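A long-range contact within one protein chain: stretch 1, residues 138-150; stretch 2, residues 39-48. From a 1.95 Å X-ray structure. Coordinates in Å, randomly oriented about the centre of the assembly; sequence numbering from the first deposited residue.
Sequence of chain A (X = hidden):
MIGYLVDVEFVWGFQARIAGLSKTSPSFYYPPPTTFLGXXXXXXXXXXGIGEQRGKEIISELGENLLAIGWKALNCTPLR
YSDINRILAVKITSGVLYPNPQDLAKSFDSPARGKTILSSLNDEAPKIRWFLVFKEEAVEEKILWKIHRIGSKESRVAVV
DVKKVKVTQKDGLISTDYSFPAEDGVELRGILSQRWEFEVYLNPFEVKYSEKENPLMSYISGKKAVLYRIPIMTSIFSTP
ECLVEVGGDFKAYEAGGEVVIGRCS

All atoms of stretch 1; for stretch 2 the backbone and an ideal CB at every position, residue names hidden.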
# COMPACT_ATOMS: atom_id res chain seq x y z
N ALA A 138 27.85 -16.49 -3.52
CA ALA A 138 27.91 -15.65 -2.33
C ALA A 138 26.76 -15.90 -1.35
O ALA A 138 26.80 -15.41 -0.22
CB ALA A 138 27.96 -14.17 -2.71
N VAL A 139 25.75 -16.64 -1.77
CA VAL A 139 24.63 -16.91 -0.88
C VAL A 139 23.92 -18.22 -1.21
O VAL A 139 23.66 -18.52 -2.38
CB VAL A 139 23.61 -15.75 -0.88
CG1 VAL A 139 23.15 -15.45 -2.29
CG2 VAL A 139 22.44 -16.06 0.04
N GLU A 140 23.61 -19.00 -0.18
CA GLU A 140 22.81 -20.20 -0.33
C GLU A 140 21.50 -19.86 -1.02
O GLU A 140 20.81 -18.91 -0.65
CB GLU A 140 22.53 -20.85 1.03
CG GLU A 140 23.77 -21.36 1.76
CD GLU A 140 24.53 -20.25 2.49
OE1 GLU A 140 25.34 -19.55 1.83
OE2 GLU A 140 24.32 -20.08 3.71
N GLU A 141 21.15 -20.65 -2.03
CA GLU A 141 19.91 -20.43 -2.76
C GLU A 141 18.71 -20.49 -1.82
O GLU A 141 17.77 -19.71 -1.94
CB GLU A 141 19.79 -21.47 -3.87
CG GLU A 141 18.71 -21.18 -4.89
CD GLU A 141 18.76 -22.13 -6.07
OE1 GLU A 141 19.77 -22.86 -6.20
OE2 GLU A 141 17.80 -22.12 -6.87
N LYS A 142 18.75 -21.42 -0.87
CA LYS A 142 17.65 -21.56 0.08
C LYS A 142 17.40 -20.28 0.85
O LYS A 142 16.26 -19.97 1.18
CB LYS A 142 17.91 -22.73 1.05
CG LYS A 142 18.80 -22.39 2.23
CD LYS A 142 19.08 -23.62 3.09
CE LYS A 142 20.24 -23.40 4.07
NZ LYS A 142 19.90 -22.47 5.19
N ILE A 143 18.47 -19.54 1.16
CA ILE A 143 18.35 -18.32 1.96
C ILE A 143 17.53 -17.26 1.24
O ILE A 143 16.75 -16.53 1.87
CB ILE A 143 19.74 -17.71 2.30
CG1 ILE A 143 20.63 -18.72 3.02
CG2 ILE A 143 19.56 -16.45 3.14
CD1 ILE A 143 19.96 -19.38 4.21
N LEU A 144 17.72 -17.16 -0.07
CA LEU A 144 16.98 -16.20 -0.88
C LEU A 144 15.48 -16.39 -0.69
O LEU A 144 14.73 -15.41 -0.63
CB LEU A 144 17.38 -16.31 -2.36
CG LEU A 144 18.82 -15.89 -2.69
CD1 LEU A 144 19.18 -16.19 -4.15
CD2 LEU A 144 19.05 -14.41 -2.38
N TRP A 145 15.04 -17.64 -0.55
CA TRP A 145 13.61 -17.92 -0.38
C TRP A 145 13.03 -17.34 0.91
O TRP A 145 11.82 -17.19 1.03
CB TRP A 145 13.35 -19.42 -0.40
CG TRP A 145 13.39 -20.03 -1.76
CD1 TRP A 145 14.44 -20.69 -2.33
CD2 TRP A 145 12.33 -20.06 -2.71
NE1 TRP A 145 14.10 -21.12 -3.59
CE2 TRP A 145 12.81 -20.75 -3.85
CE3 TRP A 145 11.01 -19.57 -2.72
CZ2 TRP A 145 12.02 -20.97 -4.97
CZ3 TRP A 145 10.24 -19.79 -3.84
CH2 TRP A 145 10.74 -20.48 -4.95
N LYS A 146 13.91 -17.00 1.86
CA LYS A 146 13.52 -16.60 3.21
C LYS A 146 13.37 -15.08 3.40
O LYS A 146 13.25 -14.59 4.54
CB LYS A 146 14.52 -17.15 4.22
CG LYS A 146 14.52 -18.69 4.33
CD LYS A 146 15.47 -19.12 5.45
CE LYS A 146 15.42 -20.62 5.70
NZ LYS A 146 16.06 -21.38 4.59
N ILE A 147 13.37 -14.34 2.30
CA ILE A 147 13.21 -12.90 2.37
C ILE A 147 11.73 -12.57 2.56
O ILE A 147 10.91 -12.94 1.72
CB ILE A 147 13.76 -12.24 1.11
CG1 ILE A 147 15.28 -12.42 1.04
CG2 ILE A 147 13.37 -10.76 1.06
CD1 ILE A 147 15.89 -12.02 -0.30
N HIS A 148 11.39 -11.86 3.65
CA HIS A 148 10.00 -11.54 4.00
C HIS A 148 9.72 -10.05 4.04
O HIS A 148 8.56 -9.63 4.14
CB HIS A 148 9.61 -12.13 5.36
CG HIS A 148 9.78 -13.62 5.45
ND1 HIS A 148 9.24 -14.48 4.51
CD2 HIS A 148 10.42 -14.39 6.35
CE1 HIS A 148 9.55 -15.72 4.84
NE2 HIS A 148 10.27 -15.70 5.95
N ARG A 149 10.77 -9.24 3.98
CA ARG A 149 10.58 -7.81 3.85
C ARG A 149 11.71 -7.14 3.08
O ARG A 149 12.86 -7.55 3.16
CB ARG A 149 10.39 -7.14 5.21
CG ARG A 149 11.57 -7.30 6.13
CD ARG A 149 12.11 -5.96 6.50
NE ARG A 149 12.98 -6.03 7.67
CZ ARG A 149 13.31 -4.97 8.40
NH1 ARG A 149 12.84 -3.77 8.08
NH2 ARG A 149 14.11 -5.11 9.45
N ILE A 150 11.35 -6.13 2.31
CA ILE A 150 12.35 -5.34 1.60
C ILE A 150 12.04 -3.88 1.87
O ILE A 150 11.07 -3.33 1.35
CB ILE A 150 12.33 -5.64 0.09
CG1 ILE A 150 12.71 -7.11 -0.14
CG2 ILE A 150 13.28 -4.70 -0.66
CD1 ILE A 150 12.49 -7.60 -1.56
N UNK A 39 18.29 -6.92 2.82
CA UNK A 39 17.33 -7.99 3.08
C UNK A 39 17.98 -9.36 2.96
O UNK A 39 17.74 -10.25 3.78
CB UNK A 39 16.15 -7.89 2.12
N UNK A 40 18.80 -9.54 1.93
CA UNK A 40 19.59 -10.76 1.80
C UNK A 40 20.46 -10.95 3.05
O UNK A 40 20.50 -12.02 3.66
CB UNK A 40 20.46 -10.71 0.54
N UNK A 41 21.17 -9.89 3.44
CA UNK A 41 22.05 -9.93 4.60
C UNK A 41 21.28 -10.31 5.87
O UNK A 41 21.73 -11.17 6.64
CB UNK A 41 22.74 -8.58 4.78
N UNK A 42 20.13 -9.68 6.09
CA UNK A 42 19.29 -10.02 7.23
C UNK A 42 18.86 -11.49 7.22
O UNK A 42 18.82 -12.14 8.27
CB UNK A 42 18.05 -9.12 7.25
N UNK A 43 18.52 -12.01 6.04
CA UNK A 43 18.07 -13.40 5.94
C UNK A 43 19.21 -14.36 6.24
O UNK A 43 19.00 -15.43 6.82
CB UNK A 43 17.50 -13.68 4.55
N UNK A 44 20.42 -13.96 5.86
CA UNK A 44 21.61 -14.75 6.15
C UNK A 44 21.93 -14.73 7.65
O UNK A 44 22.22 -15.76 8.24
CB UNK A 44 22.80 -14.23 5.35
N UNK A 45 21.85 -13.54 8.24
CA UNK A 45 22.14 -13.38 9.67
C UNK A 45 21.19 -14.20 10.54
O UNK A 45 21.62 -14.88 11.46
CB UNK A 45 22.05 -11.90 10.06
N UNK A 46 19.89 -14.12 10.24
CA UNK A 46 18.89 -14.88 10.98
C UNK A 46 19.15 -16.38 10.92
O UNK A 46 19.11 -17.07 11.94
CB UNK A 46 17.49 -14.57 10.44
N UNK A 47 19.41 -16.88 9.72
CA UNK A 47 19.74 -18.29 9.53
C UNK A 47 21.06 -18.65 10.21
O UNK A 47 21.76 -19.56 9.79
CB UNK A 47 19.81 -18.62 8.04
N UNK A 48 21.39 -17.93 11.28
CA UNK A 48 22.63 -18.14 12.03
C UNK A 48 22.53 -17.44 13.38
O UNK A 48 22.01 -17.99 14.35
CB UNK A 48 23.84 -17.63 11.25

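Position 39 lies on a helix, and its CA-to-CB bond points toward stretch 1. The ideal CB already sits 3.5 Å from Arg 149 O, 4.1 Å from Ile 147 CG2 and 4.2 Å from Ile 150 CG1, so little space remains and a small side chain suits best. The residue is Ala 39, whose methyl packs against both isoleucines, its CB 3.4 Å from Arg 149 O.

At position 40 the bond points sideways, with the ideal CB 4.8 Å from Ile 147 CD1 and 4.9 Å from Leu 144 CD2. That gap calls for a medium apolar side chain; valine, isoleucine or leucine would be reasonable. Val 40, in the t rotamer, spans it: CG1 and CG2 both lie 4.3 Å from Leu 144 CD2, while CG2 is 4.1 Å from Ile 147 CD1 and CG1 is 4.2 Å from Val 139 CG2.

Position 41 points away, so stretch 1 sets no preference; it is Ala 41.

Position 42 points toward stretch 1, but nothing lies within 5.5 Å of its ideal CB. The guanidinium of Arg 149 is farther out, which favours a long acidic side chain, though glutamine could also reach. Glu 42 extends with chi1 and chi2 both t and forms a salt bridge, Arg 149 NE to Glu 42 OE1 at 3.2 Å; the hydrogen bond within it is weak, its angle being 128°.

Position 43 is crowded again: the ideal CB is 3.7 Å from Ile 143 CG2 and 4.3 Å from both Ile 147 CG1 and Lys 146 O. Alanine is a natural choice, and Ala 43 uses its methyl to touch the two isoleucines.

Position 44 points sideways, its ideal CB 4.5 Å from Ile 143 CG2, with Val 139 beyond. A branched or long apolar chain fits. Ile 44 turns its end inward, placing CG1 3.7 Å from Ile 143 CG2 and CD1 3.9 Å from Val 139 CG2.

Positions 45 and 46 have nothing of stretch 1 near their ideal CB atoms, and Ala 45 and Lys 46 make no contact.

Position 47, the first to leave helical angles, points toward stretch 1. Its ideal CB is 3.9 Å from Ile 143 CD1 and 4.8 Å from Lys 142 NZ, with Lys 146 close by, so a short acid is attractive; asparagine or serine would also fit the space. Asp 47 OD1 makes a salt bridge with Lys 142 NZ at 3.1 Å and a longer one with Lys 146 NZ at 3.7 Å; shared by two ammonium groups, its single negative charge only partly offsets them, with Lys 142 the nearer partner.

Position 48 points sideways into open space, which tolerates many residues; it is Lys 48.

Stretch 2 (39-48) AVAEAIAKDK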
# COMPACT_ATOMS: atom_id res chain seq x y z
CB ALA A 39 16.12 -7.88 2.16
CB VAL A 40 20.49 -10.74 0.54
CG1 VAL A 40 21.28 -12.06 0.43
CG2 VAL A 40 19.65 -10.52 -0.70
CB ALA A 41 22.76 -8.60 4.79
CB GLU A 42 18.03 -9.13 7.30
CG GLU A 42 17.04 -9.57 8.38
CD GLU A 42 15.91 -8.59 8.64
OE1 GLU A 42 15.66 -7.70 7.79
OE2 GLU A 42 15.26 -8.70 9.70
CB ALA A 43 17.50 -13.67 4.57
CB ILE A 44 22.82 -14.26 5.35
CG1 ILE A 44 22.62 -14.54 3.85
CG2 ILE A 44 24.09 -14.93 5.85
CD1 ILE A 44 23.67 -13.87 2.96
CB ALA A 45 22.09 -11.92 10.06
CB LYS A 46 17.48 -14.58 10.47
CG LYS A 46 16.95 -13.23 10.89
CD LYS A 46 15.44 -13.16 10.73
CE LYS A 46 14.85 -11.97 11.47
NZ LYS A 46 13.38 -12.15 11.69
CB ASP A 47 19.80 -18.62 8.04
CG ASP A 47 19.64 -20.11 7.75
OD1 ASP A 47 18.58 -20.50 7.22
OD2 ASP A 47 20.57 -20.89 8.07
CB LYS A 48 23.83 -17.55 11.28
CG LYS A 48 24.15 -18.17 9.93
CD LYS A 48 25.26 -17.38 9.24
CE LYS A 48 25.55 -17.92 7.84
NZ LYS A 48 26.79 -17.29 7.27
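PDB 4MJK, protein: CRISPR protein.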